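Local coordinates for neutral ceramidase (Pseudomonas aeruginosa, PDB 2ZWS), which hydrolyses the N-acyl linkage of ceramides to give sphingosine and free fatty acid, and also runs the reverse synthesis, at residues D538-A543 and W602-G607; L560-I565 and V574-D579; H612-H617 and G633-S638. All blocks are in the same frame, centred on the assembly; numbering follows the deposited sequence.

In the fold
The three contacts lie close together in the C-terminal beta-sandwich domain, far from the centre of the chain. Contact 1 pairs strands in one sheet. Contacts 2 and 3 are hairpins of the facing sheet, where strands 560-566 and 611-622 are neighbours, joined by Val563 N to Tyr614 O and Glu561 N to Arg616 O. The sheets meet through apolar side chains: Trp602 of contact 1 packs on Val562 of contact 2 and Tyr613 of contact 3. All three contacts are partly buried, with apolar side chains turned into the sandwich and others open to solvent. Contact 2 runs into the magnesium site through Asp579. Contact 3 differs in using a threonine hydroxyl to replace a backbone partner.

Contact 1 (D538-A543 and W602-G607); sequences DKVTVA and WSIPPG
Val540 and Trp602 face each other as an antiparallel hydrogen-bonded pair. Val540 N donates a hydrogen bond to Trp602 O at 2.8 Å. Trp602 N returns a bond to Val540 O, also at 2.8 Å. One step along, Lys539 and Ser603 form a non-hydrogen-bonded pair. Here Lys539 CA makes a CA-H...O contact with Trp602 O at 3.4 Å. A third bond, Ile604 N to Asp538 O, measures 2.9 Å and is almost straight, with 176° at the hydrogen. It continues the ladder just past the end of strand 595-603.

Apolar packing occupies the buried face. CG1 of Val540 is anti to the backbone N (chi1 -180°). Val540 CG2 is thereby set beside the N and meets Ile604 CD1 at 3.7 Å. The same Val540 CG2 comes obliquely to the indole, 4.3 Å from Trp602 CE3. Ile604 also leans on its own neighbour. Ile604 CG1 sits over one face of the Trp602 ring, 3.7 Å above its plane and offset toward the rim.

The other face is more open and more polar. The extended Lys539 chain passes Ser603, with Lys539 CG 3.6 Å from Ser603 OG, a van der Waals contact. Before the strand, Asp538 OD1 is hydrogen-bonded to Arg535 N.

Strands 539-545 and 595-603 are adjacent in a six-stranded sheet, flanked by 526-528 and 584-591. Their apolar face packs against the second sheet of the sandwich. Val540 and Trp602 both touch Phe639, and the rings of Trp602 and Tyr613 meet at about 50°.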
ATOM      1  N   ASP A 538      14.833   5.753 -27.013  1.00 22.40           N
ATOM      2  CA  ASP A 538      16.043   5.052 -26.600  1.00 21.89           C
ATOM      3  C   ASP A 538      16.180   5.039 -25.090  1.00 21.07           C
ATOM      4  O   ASP A 538      15.740   5.976 -24.402  1.00 20.69           O
ATOM      5  CB  ASP A 538      17.292   5.718 -27.192  1.00 21.76           C
ATOM      6  CG  ASP A 538      17.445   5.492 -28.703  1.00 24.62           C
ATOM      7  OD1 ASP A 538      18.306   6.175 -29.298  1.00 26.10           O
ATOM      8  OD2 ASP A 538      16.738   4.641 -29.298  1.00 25.17           O
ATOM      9  N   LYS A 539      16.853   4.007 -24.580  1.00 20.09           N
ATOM     10  CA  LYS A 539      17.199   3.947 -23.164  1.00 19.59           C
ATOM     11  C   LYS A 539      18.669   4.319 -22.938  1.00 19.03           C
ATOM     12  O   LYS A 539      19.562   3.710 -23.532  1.00 20.12           O
ATOM     13  CB  LYS A 539      16.931   2.544 -22.635  1.00 19.76           C
ATOM     14  CG  LYS A 539      17.038   2.381 -21.122  1.00 19.99           C
ATOM     15  CD  LYS A 539      16.861   0.888 -20.805  1.00 24.04           C
ATOM     16  CE  LYS A 539      16.326   0.672 -19.393  1.00 28.11           C
ATOM     17  NZ  LYS A 539      16.440  -0.768 -18.996  1.00 30.80           N
ATOM     18  N   VAL A 540      18.897   5.323 -22.091  1.00 17.61           N
ATOM     19  CA  VAL A 540      20.244   5.742 -21.659  1.00 17.44           C
ATOM     20  C   VAL A 540      20.605   4.940 -20.397  1.00 16.63           C
ATOM     21  O   VAL A 540      19.822   4.924 -19.441  1.00 17.15           O
ATOM     22  CB  VAL A 540      20.278   7.263 -21.317  1.00 17.41           C
ATOM     23  CG1 VAL A 540      21.688   7.722 -20.871  1.00 16.79           C
ATOM     24  CG2 VAL A 540      19.799   8.091 -22.500  1.00 18.75           C
ATOM     25  N   THR A 541      21.759   4.266 -20.402  1.00 16.11           N
ATOM     26  CA  THR A 541      22.228   3.557 -19.198  0.50 16.19           C
ATOM     27  C   THR A 541      23.631   4.025 -18.834  1.00 15.59           C
ATOM     28  O   THR A 541      24.557   4.041 -19.665  1.00 16.62           O
ATOM     29  CB  THR A 541      22.150   1.991 -19.299  0.50 16.66           C
ATOM     30  OG1 THR A 541      22.475   1.378 -18.032  0.50 17.38           O
ATOM     31  CG2 THR A 541      23.089   1.465 -20.331  0.50 17.27           C
ATOM     32  N   VAL A 542      23.757   4.445 -17.582  1.00 14.47           N
ATOM     33  CA  VAL A 542      25.030   4.886 -17.032  1.00 14.46           C
ATOM     34  C   VAL A 542      25.268   4.213 -15.680  1.00 13.72           C
ATOM     35  O   VAL A 542      24.366   3.560 -15.136  1.00 15.05           O
ATOM     36  CB  VAL A 542      25.076   6.425 -16.862  1.00 14.27           C
ATOM     37  CG1 VAL A 542      24.839   7.143 -18.209  1.00 16.58           C
ATOM     38  CG2 VAL A 542      24.079   6.899 -15.781  1.00 15.50           C
ATOM     39  N   ALA A 543      26.469   4.380 -15.120  1.00 14.47           N
ATOM     40  CA  ALA A 543      26.765   3.696 -13.857  1.00 14.45           C
ATOM     41  C   ALA A 543      27.858   4.418 -13.111  1.00 14.96           C
ATOM     42  O   ALA A 543      28.770   4.967 -13.751  1.00 15.14           O
ATOM     43  CB  ALA A 543      27.165   2.235 -14.088  1.00 14.40           C
ATOM     44  N   TRP A 602      17.514   5.810 -18.126  1.00 14.12           N
ATOM     45  CA  TRP A 602      16.449   6.738 -18.500  1.00 14.82           C
ATOM     46  C   TRP A 602      15.917   6.317 -19.858  1.00 15.80           C
ATOM     47  O   TRP A 602      16.649   6.334 -20.856  1.00 16.93           O
ATOM     48  CB  TRP A 602      17.000   8.158 -18.566  1.00 15.57           C
ATOM     49  CG  TRP A 602      15.969   9.228 -18.910  1.00 16.27           C
ATOM     50  CD1 TRP A 602      14.664   9.273 -18.500  1.00 16.28           C
ATOM     51  CD2 TRP A 602      16.190  10.418 -19.705  1.00 16.13           C
ATOM     52  NE1 TRP A 602      14.055  10.431 -18.993  1.00 17.25           N
ATOM     53  CE2 TRP A 602      14.961  11.131 -19.736  1.00 17.88           C
ATOM     54  CE3 TRP A 602      17.298  10.942 -20.402  1.00 16.50           C
ATOM     55  CZ2 TRP A 602      14.804  12.353 -20.428  1.00 17.43           C
ATOM     56  CZ3 TRP A 602      17.140  12.184 -21.085  1.00 17.36           C
ATOM     57  CH2 TRP A 602      15.901  12.862 -21.085  1.00 16.98           C
ATOM     58  N   SER A 603      14.647   5.941 -19.907  1.00 16.97           N
ATOM     59  CA  SER A 603      13.990   5.686 -21.176  1.00 18.43           C
ATOM     60  C   SER A 603      13.372   6.998 -21.638  1.00 18.65           C
ATOM     61  O   SER A 603      12.445   7.502 -21.006  1.00 19.33           O
ATOM     62  CB  SER A 603      12.946   4.592 -20.999  1.00 19.07           C
ATOM     63  OG  SER A 603      13.581   3.378 -20.602  1.00 22.99           O
ATOM     64  N   ILE A 604      13.907   7.562 -22.726  1.00 19.08           N
ATOM     65  CA  ILE A 604      13.564   8.929 -23.149  1.00 19.64           C
ATOM     66  C   ILE A 604      12.167   8.927 -23.765  1.00 20.87           C
ATOM     67  O   ILE A 604      11.966   8.316 -24.816  1.00 21.00           O
ATOM     68  CB  ILE A 604      14.602   9.473 -24.183  1.00 19.37           C
ATOM     69  CG1 ILE A 604      16.019   9.447 -23.608  1.00 19.25           C
ATOM     70  CG2 ILE A 604      14.235  10.887 -24.612  1.00 20.77           C
ATOM     71  CD1 ILE A 604      17.100   9.378 -24.665  1.00 19.12           C
ATOM     72  N   PRO A 605      11.189   9.568 -23.079  1.00 21.96           N
ATOM     73  CA  PRO A 605       9.795   9.477 -23.532  1.00 22.99           C
ATOM     74  C   PRO A 605       9.443  10.448 -24.660  1.00 24.77           C
ATOM     75  O   PRO A 605      10.129  11.448 -24.832  1.00 24.37           O
ATOM     76  CB  PRO A 605       9.014   9.845 -22.269  1.00 23.21           C
ATOM     77  CG  PRO A 605       9.867  10.868 -21.615  1.00 22.17           C
ATOM     78  CD  PRO A 605      11.305  10.356 -21.835  1.00 21.51           C
ATOM     79  N   PRO A 606       8.354  10.172 -25.402  1.00 26.38           N
ATOM     80  CA  PRO A 606       7.833  11.140 -26.380  1.00 27.74           C
ATOM     81  C   PRO A 606       7.628  12.491 -25.727  1.00 28.51           C
ATOM     82  O   PRO A 606       7.163  12.566 -24.583  1.00 29.30           O
ATOM     83  CB  PRO A 606       6.486  10.543 -26.775  1.00 27.58           C
ATOM     84  CG  PRO A 606       6.662   9.069 -26.577  1.00 28.00           C
ATOM     85  CD  PRO A 606       7.565   8.922 -25.383  1.00 26.98           C
ATOM     86  N   GLY A 607       8.006  13.550 -26.431  1.00 29.66           N
ATOM     87  CA  GLY A 607       7.838  14.892 -25.910  1.00 30.00           C
ATOM     88  C   GLY A 607       9.031  15.504 -25.216  1.00 30.39           C
ATOM     89  O   GLY A 607       8.951  16.652 -24.780  1.00 30.74           O
TER

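Contact 2 (L560-I565 and V574-D579); sequences LEVVNI and VTVATD. Unlike the reference sequence in segment 574-579: Val574 (reference Glu).
A classic beta bulge interrupts this hairpin of strands 560-566 and 574-578, whose far end enters the magnesium site. Val576 and Ala577 both face Val562. Val562 O takes a good bond from Val576 N at 2.8 Å, nearly in line with its C=O, and only a weak one from Ala577 N. In return, Val562 N bonds Ala577 O at 2.9 Å. The register shifts by one residue here. Beyond the bulge, Asn564 and Val574 exchange two backbone bonds as a regular antiparallel pair.

The bulge also sets the side-chain packing. Val562 straddles the two residues opposite. Val562 CG1 meets Val576 CG2 at 3.8 Å, and Val562 CG2 meets Ala577 CB at 3.8 Å. The first torsion of Val576 (chi1 -62°) puts CG1 beside its backbone N, and this methyl touches Asn564 CB at 3.7 Å. At the metal end, Leu560 CD2 packs 3.7 Å from Asp579 CB, the two side chains crossing at a slant.

Glu561 OE2 accepts a hydrogen bond from a water at 2.6 Å, and this water also bonds weakly to Thr578 OG1. Other polar ends find partners outside the pair. Glu561 OE1 is hydrogen-bonded to Tyr618 OH, and Asn564 OD1 accepts from Gly566 N.

Asp579 belongs to the magnesium site with His37, Asp581 and Thr584. Its side chain stays about 5 Å from the metal at nearest atoms, so it probably binds through its main-chain carbonyl oxygen. The carboxylate is used for a salt bridge with Arg39 and a bond from Phe559 N. These bonds would hold the residue in place beside the ion, and the positive charge of Arg39 probably stabilises the buried carboxylate.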
ATOM      1  N   LEU A 560      19.096   9.936  -8.072  1.00 14.38           N
ATOM      2  CA  LEU A 560      19.442  10.284  -9.441  1.00 14.55           C
ATOM      3  C   LEU A 560      18.652  11.488  -9.917  1.00 14.91           C
ATOM      4  O   LEU A 560      17.524  11.736  -9.503  1.00 14.39           O
ATOM      5  CB  LEU A 560      19.200   9.110 -10.394  1.00 14.24           C
ATOM      6  CG  LEU A 560      17.746   8.759 -10.753  1.00 12.44           C
ATOM      7  CD1 LEU A 560      17.259   9.490 -12.027  1.00 14.92           C
ATOM      8  CD2 LEU A 560      17.543   7.243 -10.839  1.00 13.61           C
ATOM      9  N   GLU A 561      19.257  12.202 -10.846  1.00 15.04           N
ATOM     10  CA  GLU A 561      18.606  13.311 -11.529  1.00 16.67           C
ATOM     11  C   GLU A 561      18.996  13.217 -12.994  1.00 16.96           C
ATOM     12  O   GLU A 561      20.164  12.957 -13.300  1.00 17.55           O
ATOM     13  CB  GLU A 561      19.075  14.643 -10.937  1.00 16.97           C
ATOM     14  CG  GLU A 561      18.401  14.999  -9.608  1.00 17.75           C
ATOM     15  CD  GLU A 561      18.990  16.235  -8.916  1.00 20.06           C
ATOM     16  OE1 GLU A 561      20.046  16.757  -9.361  1.00 23.28           O
ATOM     17  OE2 GLU A 561      18.389  16.663  -7.902  1.00 24.58           O
ATOM     18  N   VAL A 562      18.025  13.406 -13.890  1.00 17.35           N
ATOM     19  CA  VAL A 562      18.283  13.672 -15.309  1.00 16.75           C
ATOM     20  C   VAL A 562      18.197  15.173 -15.456  1.00 18.17           C
ATOM     21  O   VAL A 562      17.154  15.762 -15.137  1.00 17.68           O
ATOM     22  CB  VAL A 562      17.272  13.004 -16.247  1.00 16.87           C
ATOM     23  CG1 VAL A 562      17.675  13.238 -17.683  1.00 17.72           C
ATOM     24  CG2 VAL A 562      17.227  11.506 -15.993  1.00 14.87           C
ATOM     25  N   VAL A 563      19.294  15.763 -15.937  1.00 19.32           N
ATOM     26  CA  VAL A 563      19.443  17.213 -15.968  1.00 20.67           C
ATOM     27  C   VAL A 563      19.536  17.724 -17.401  1.00 21.42           C
ATOM     28  O   VAL A 563      20.376  17.253 -18.176  1.00 20.78           O
ATOM     29  CB  VAL A 563      20.674  17.670 -15.147  1.00 20.22           C
ATOM     30  CG1 VAL A 563      20.781  19.207 -15.140  1.00 20.14           C
ATOM     31  CG2 VAL A 563      20.616  17.164 -13.714  1.00 21.18           C
ATOM     32  N   ASN A 564      18.660  18.676 -17.731  1.00 22.96           N
ATOM     33  CA  ASN A 564      18.606  19.352 -19.024  1.00 25.03           C
ATOM     34  C   ASN A 564      19.454  20.627 -18.950  1.00 25.79           C
ATOM     35  O   ASN A 564      19.251  21.452 -18.052  1.00 26.17           O
ATOM     36  CB  ASN A 564      17.134  19.694 -19.332  1.00 25.71           C
ATOM     37  CG  ASN A 564      16.924  20.352 -20.703  1.00 28.18           C
ATOM     38  OD1 ASN A 564      17.777  20.299 -21.591  1.00 30.41           O
ATOM     39  ND2 ASN A 564      15.748  20.944 -20.885  1.00 31.60           N
ATOM     40  N   ILE A 565      20.417  20.771 -19.866  1.00 26.72           N
ATOM     41  CA  ILE A 565      21.263  21.990 -19.921  1.00 28.09           C
ATOM     42  C   ILE A 565      21.117  22.744 -21.247  1.00 29.52           C
ATOM     43  O   ILE A 565      21.964  23.578 -21.608  1.00 29.22           O
ATOM     44  CB  ILE A 565      22.750  21.704 -19.620  1.00 27.91           C
ATOM     45  CG1 ILE A 565      23.231  20.476 -20.405  1.00 27.48           C
ATOM     46  CG2 ILE A 565      22.960  21.556 -18.110  1.00 28.60           C
ATOM     47  CD1 ILE A 565      24.721  20.197 -20.289  1.00 27.80           C
ATOM     48  N   VAL A 574      18.237  22.273 -15.455  0.50 27.27           N
ATOM     49  CA  VAL A 574      16.881  22.005 -14.963  0.50 26.02           C
ATOM     50  C   VAL A 574      16.669  20.497 -14.895  0.50 25.28           C
ATOM     51  O   VAL A 574      16.858  19.783 -15.882  0.50 24.36           O
ATOM     52  CB  VAL A 574      15.779  22.655 -15.846  0.50 26.29           C
ATOM     53  CG1 VAL A 574      14.377  22.114 -15.480  0.50 26.30           C
ATOM     54  CG2 VAL A 574      15.809  24.176 -15.725  0.50 26.72           C
ATOM     55  N   THR A 575      16.272  20.018 -13.724  1.00 24.18           N
ATOM     56  CA  THR A 575      16.019  18.586 -13.566  0.50 24.01           C
ATOM     57  C   THR A 575      14.698  18.241 -14.234  1.00 23.02           C
ATOM     58  O   THR A 575      13.673  18.914 -14.044  1.00 23.62           O
ATOM     59  CB  THR A 575      16.135  18.080 -12.081  0.50 24.35           C
ATOM     60  OG1 THR A 575      15.503  16.794 -11.937  0.50 24.70           O
ATOM     61  CG2 THR A 575      15.524  19.053 -11.095  0.50 25.12           C
ATOM     62  N   VAL A 576      14.748  17.223 -15.087  1.00 22.08           N
ATOM     63  CA  VAL A 576      13.569  16.754 -15.817  1.00 21.32           C
ATOM     64  C   VAL A 576      13.101  15.365 -15.368  1.00 20.13           C
ATOM     65  O   VAL A 576      12.011  14.927 -15.743  1.00 21.06           O
ATOM     66  CB  VAL A 576      13.762  16.735 -17.363  1.00 21.77           C
ATOM     67  CG1 VAL A 576      14.039  18.163 -17.912  1.00 23.12           C
ATOM     68  CG2 VAL A 576      14.846  15.729 -17.780  1.00 21.76           C
ATOM     69  N   ALA A 577      13.918  14.679 -14.573  1.00 18.62           N
ATOM     70  CA  ALA A 577      13.495  13.391 -14.011  1.00 17.47           C
ATOM     71  C   ALA A 577      14.279  13.061 -12.752  1.00 16.73           C
ATOM     72  O   ALA A 577      15.442  13.445 -12.605  1.00 17.01           O
ATOM     73  CB  ALA A 577      13.620  12.285 -15.040  1.00 17.54           C
ATOM     74  N   THR A 578      13.611  12.349 -11.844  1.00 15.74           N
ATOM     75  CA  THR A 578      14.137  11.987 -10.551  0.50 16.51           C
ATOM     76  C   THR A 578      14.008  10.452 -10.423  1.00 14.46           C
ATOM     77  O   THR A 578      13.487   9.810 -11.344  1.00 14.81           O
ATOM     78  CB  THR A 578      13.329  12.804  -9.504  0.50 17.89           C
ATOM     79  OG1 THR A 578      13.966  14.074  -9.322  0.50 20.47           O
ATOM     80  CG2 THR A 578      13.204  12.112  -8.199  0.50 20.01           C
ATOM     81  N   ASP A 579      14.425   9.864  -9.295  1.00 14.39           N
ATOM     82  CA  ASP A 579      14.251   8.414  -9.139  1.00 13.39           C
ATOM     83  C   ASP A 579      12.780   7.988  -8.989  1.00 12.98           C
ATOM     84  O   ASP A 579      12.477   6.809  -9.113  1.00 13.81           O
ATOM     85  CB  ASP A 579      15.172   7.795  -8.051  1.00 13.78           C
ATOM     86  CG  ASP A 579      14.833   8.233  -6.622  1.00 13.91           C
ATOM     87  OD1 ASP A 579      13.698   8.729  -6.362  1.00 15.78           O
ATOM     88  OD2 ASP A 579      15.695   7.999  -5.734  1.00 12.81           O
TER
HETATM   89  O   HOH W   1      15.791  16.270  -7.628  1.00 29.48           O

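Contact 3 (H612-H617 and G633-S638); sequences HYYIRH and GGSTRS
Ser638, Thr636 and Tyr614 bury more surface here than the other residues. Thr636 carries the key polar link. Thr636 OG1, placed between the backbone N and the carbonyl carbon (chi1 69°), accepts from Ile615 N at 3.1 Å. The bond is nearly straight, 172° at the hydrogen. Thr636 OG1 also donates to Arg637 O at 2.8 Å. It stands in for a backbone acceptor opposite Ile615. Thr636 N also bonds Ile615 O at 2.9 Å.

Ser638 meets the opposite backbone. Ser638 CA makes a short CA-H...O contact with Tyr613 O, 3.1 Å. Tyr614 packs beside Thr636: Tyr614 CB lies 3.7 Å from Thr636 O, and its ring atom CE2 lies 3.7 Å from Ser635 OG.

His617 and Gly634 form a hydrogen-bonded antiparallel pair. His617 N bonds Gly634 O at 2.8 Å, and Gly634 N bonds His617 O at 3.1 Å.

Segment 633-638 lies in a region required for correct folding and localization. Strand 611-622 runs between 560-566 and 629-642. On the inner face, Ile615 and Thr636 pack on Val542 of the other sheet.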
ATOM      1  N   HIS A 612      20.874  18.991 -24.859  1.00 27.51           N
ATOM      2  CA  HIS A 612      21.926  18.327 -24.099  1.00 26.92           C
ATOM      3  C   HIS A 612      21.508  18.040 -22.659  1.00 25.59           C
ATOM      4  O   HIS A 612      20.873  18.875 -22.004  1.00 25.26           O
ATOM      5  CB  HIS A 612      23.211  19.154 -24.166  1.00 27.38           C
ATOM      6  CG  HIS A 612      23.785  19.227 -25.549  1.00 29.09           C
ATOM      7  ND1 HIS A 612      23.445  20.218 -26.448  1.00 31.32           N
ATOM      8  CD2 HIS A 612      24.633  18.400 -26.205  1.00 29.80           C
ATOM      9  CE1 HIS A 612      24.083  20.012 -27.588  1.00 31.10           C
ATOM     10  NE2 HIS A 612      24.805  18.912 -27.469  1.00 31.36           N
ATOM     11  N   TYR A 613      21.878  16.849 -22.188  1.00 23.62           N
ATOM     12  CA  TYR A 613      21.469  16.345 -20.888  1.00 22.35           C
ATOM     13  C   TYR A 613      22.645  15.668 -20.199  1.00 21.63           C
ATOM     14  O   TYR A 613      23.605  15.257 -20.857  1.00 21.69           O
ATOM     15  CB  TYR A 613      20.363  15.299 -21.075  1.00 22.13           C
ATOM     16  CG  TYR A 613      19.055  15.847 -21.603  1.00 21.41           C
ATOM     17  CD1 TYR A 613      18.009  16.135 -20.724  1.00 21.91           C
ATOM     18  CD2 TYR A 613      18.851  16.059 -22.976  1.00 21.22           C
ATOM     19  CE1 TYR A 613      16.800  16.632 -21.180  1.00 22.06           C
ATOM     20  CE2 TYR A 613      17.635  16.572 -23.450  1.00 22.73           C
ATOM     21  CZ  TYR A 613      16.612  16.854 -22.537  1.00 23.87           C
ATOM     22  OH  TYR A 613      15.399  17.352 -22.972  1.00 24.31           O
ATOM     23  N   TYR A 614      22.573  15.528 -18.882  1.00 21.24           N
ATOM     24  CA  TYR A 614      23.482  14.616 -18.199  1.00 20.92           C
ATOM     25  C   TYR A 614      22.773  13.963 -17.026  1.00 19.74           C
ATOM     26  O   TYR A 614      21.661  14.353 -16.680  1.00 20.16           O
ATOM     27  CB  TYR A 614      24.763  15.324 -17.757  1.00 21.70           C
ATOM     28  CG  TYR A 614      24.609  16.392 -16.691  1.00 22.48           C
ATOM     29  CD1 TYR A 614      24.412  17.740 -17.038  1.00 23.54           C
ATOM     30  CD2 TYR A 614      24.718  16.072 -15.343  1.00 22.87           C
ATOM     31  CE1 TYR A 614      24.298  18.720 -16.054  1.00 23.21           C
ATOM     32  CE2 TYR A 614      24.628  17.044 -14.364  1.00 22.71           C
ATOM     33  CZ  TYR A 614      24.408  18.366 -14.726  1.00 24.53           C
ATOM     34  OH  TYR A 614      24.319  19.319 -13.743  1.00 25.22           O
ATOM     35  N   ILE A 615      23.403  12.968 -16.420  1.00 18.91           N
ATOM     36  CA  ILE A 615      22.797  12.278 -15.283  1.00 18.31           C
ATOM     37  C   ILE A 615      23.671  12.473 -14.041  1.00 17.89           C
ATOM     38  O   ILE A 615      24.894  12.306 -14.096  1.00 17.66           O
ATOM     39  CB  ILE A 615      22.549  10.773 -15.613  1.00 17.71           C
ATOM     40  CG1 ILE A 615      21.444  10.641 -16.679  1.00 18.50           C
ATOM     41  CG2 ILE A 615      22.192   9.969 -14.343  1.00 17.80           C
ATOM     42  CD1 ILE A 615      21.275   9.249 -17.266  1.00 19.97           C
ATOM     43  N   ARG A 616      23.044  12.880 -12.940  1.00 17.54           N
ATOM     44  CA  ARG A 616      23.711  13.019 -11.660  1.00 17.78           C
ATOM     45  C   ARG A 616      23.270  11.908 -10.697  1.00 16.69           C
ATOM     46  O   ARG A 616      22.070  11.564 -10.618  1.00 16.39           O
ATOM     47  CB  ARG A 616      23.415  14.400 -11.067  1.00 18.57           C
ATOM     48  CG  ARG A 616      24.148  14.727  -9.804  1.00 21.76           C
ATOM     49  CD  ARG A 616      24.120  16.224  -9.529  1.00 24.74           C
ATOM     50  NE  ARG A 616      24.757  16.515  -8.248  1.00 25.27           N
ATOM     51  CZ  ARG A 616      24.927  17.735  -7.755  1.00 26.92           C
ATOM     52  NH1 ARG A 616      25.512  17.896  -6.578  1.00 27.42           N
ATOM     53  NH2 ARG A 616      24.488  18.787  -8.436  1.00 28.12           N
ATOM     54  N   HIS A 617      24.231  11.368  -9.954  1.00 16.76           N
ATOM     55  CA  HIS A 617      23.966  10.376  -8.927  1.00 16.19           C
ATOM     56  C   HIS A 617      24.265  10.934  -7.539  1.00 16.44           C
ATOM     57  O   HIS A 617      25.265  11.617  -7.345  1.00 16.35           O
ATOM     58  CB  HIS A 617      24.793   9.100  -9.175  1.00 15.89           C
ATOM     59  CG  HIS A 617      24.797   8.134  -8.032  1.00 16.53           C
ATOM     60  ND1 HIS A 617      23.638   7.618  -7.476  1.00 13.35           N
ATOM     61  CD2 HIS A 617      25.827   7.530  -7.386  1.00 15.49           C
ATOM     62  CE1 HIS A 617      23.962   6.774  -6.510  1.00 16.54           C
ATOM     63  NE2 HIS A 617      25.281   6.715  -6.429  1.00 16.89           N
ATOM     64  N   GLY A 633      28.692  11.463  -4.520  1.00 18.91           N
ATOM     65  CA  GLY A 633      27.976  11.787  -5.740  1.00 19.06           C
ATOM     66  C   GLY A 633      28.860  11.968  -6.936  1.00 19.86           C
ATOM     67  O   GLY A 633      30.080  12.068  -6.792  1.00 19.44           O
ATOM     68  N   GLY A 634      28.242  12.038  -8.106  1.00 19.67           N
ATOM     69  CA  GLY A 634      28.974  12.169  -9.366  1.00 20.45           C
ATOM     70  C   GLY A 634      28.036  12.555 -10.486  1.00 20.38           C
ATOM     71  O   GLY A 634      26.821  12.399 -10.367  1.00 19.84           O
ATOM     72  N   SER A 635      28.600  13.036 -11.589  1.00 20.72           N
ATOM     73  CA  SER A 635      27.822  13.428 -12.763  1.00 20.55           C
ATOM     74  C   SER A 635      28.466  12.886 -14.026  1.00 20.39           C
ATOM     75  O   SER A 635      29.692  12.876 -14.124  1.00 20.38           O
ATOM     76  CB  SER A 635      27.708  14.945 -12.861  1.00 21.36           C
ATOM     77  OG  SER A 635      26.826  15.455 -11.869  1.00 24.12           O
ATOM     78  N   THR A 636      27.646  12.403 -14.963  1.00 19.92           N
ATOM     79  CA  THR A 636      28.157  11.934 -16.256  1.00 19.72           C
ATOM     80  C   THR A 636      28.526  13.127 -17.128  1.00 19.85           C
ATOM     81  O   THR A 636      28.149  14.276 -16.851  1.00 19.48           O
ATOM     82  CB  THR A 636      27.142  11.059 -17.060  1.00 19.45           C
ATOM     83  OG1 THR A 636      26.051  11.869 -17.510  1.00 19.40           O
ATOM     84  CG2 THR A 636      26.612   9.904 -16.220  1.00 19.54           C
ATOM     85  N   ARG A 637      29.269  12.849 -18.191  1.00 20.47           N
ATOM     86  CA  ARG A 637      29.428  13.826 -19.253  1.00 21.18           C
ATOM     87  C   ARG A 637      28.061  14.059 -19.906  1.00 21.83           C
ATOM     88  O   ARG A 637      27.141  13.249 -19.736  1.00 21.54           O
ATOM     89  CB  ARG A 637      30.442  13.324 -20.282  1.00 21.11           C
ATOM     90  CG  ARG A 637      29.967  12.130 -21.068  1.00 21.20           C
ATOM     91  CD  ARG A 637      31.078  11.607 -21.937  1.00 21.51           C
ATOM     92  NE  ARG A 637      30.619  10.481 -22.734  1.00 21.52           N
ATOM     93  CZ  ARG A 637      31.423   9.556 -23.240  1.00 22.79           C
ATOM     94  NH1 ARG A 637      32.729   9.613 -23.016  1.00 24.56           N
ATOM     95  NH2 ARG A 637      30.919   8.567 -23.959  1.00 23.74           N
ATOM     96  N   SER A 638      27.908  15.162 -20.634  1.00 22.35           N
ATOM     97  CA  SER A 638      26.660  15.387 -21.351  1.00 22.83           C
ATOM     98  C   SER A 638      26.466  14.442 -22.547  1.00 22.94           C
ATOM     99  O   SER A 638      27.433  13.898 -23.100  1.00 23.14           O
ATOM    100  CB  SER A 638      26.546  16.843 -21.806  1.00 23.60           C
ATOM    101  OG  SER A 638      27.451  17.074 -22.868  1.00 24.39           O
TER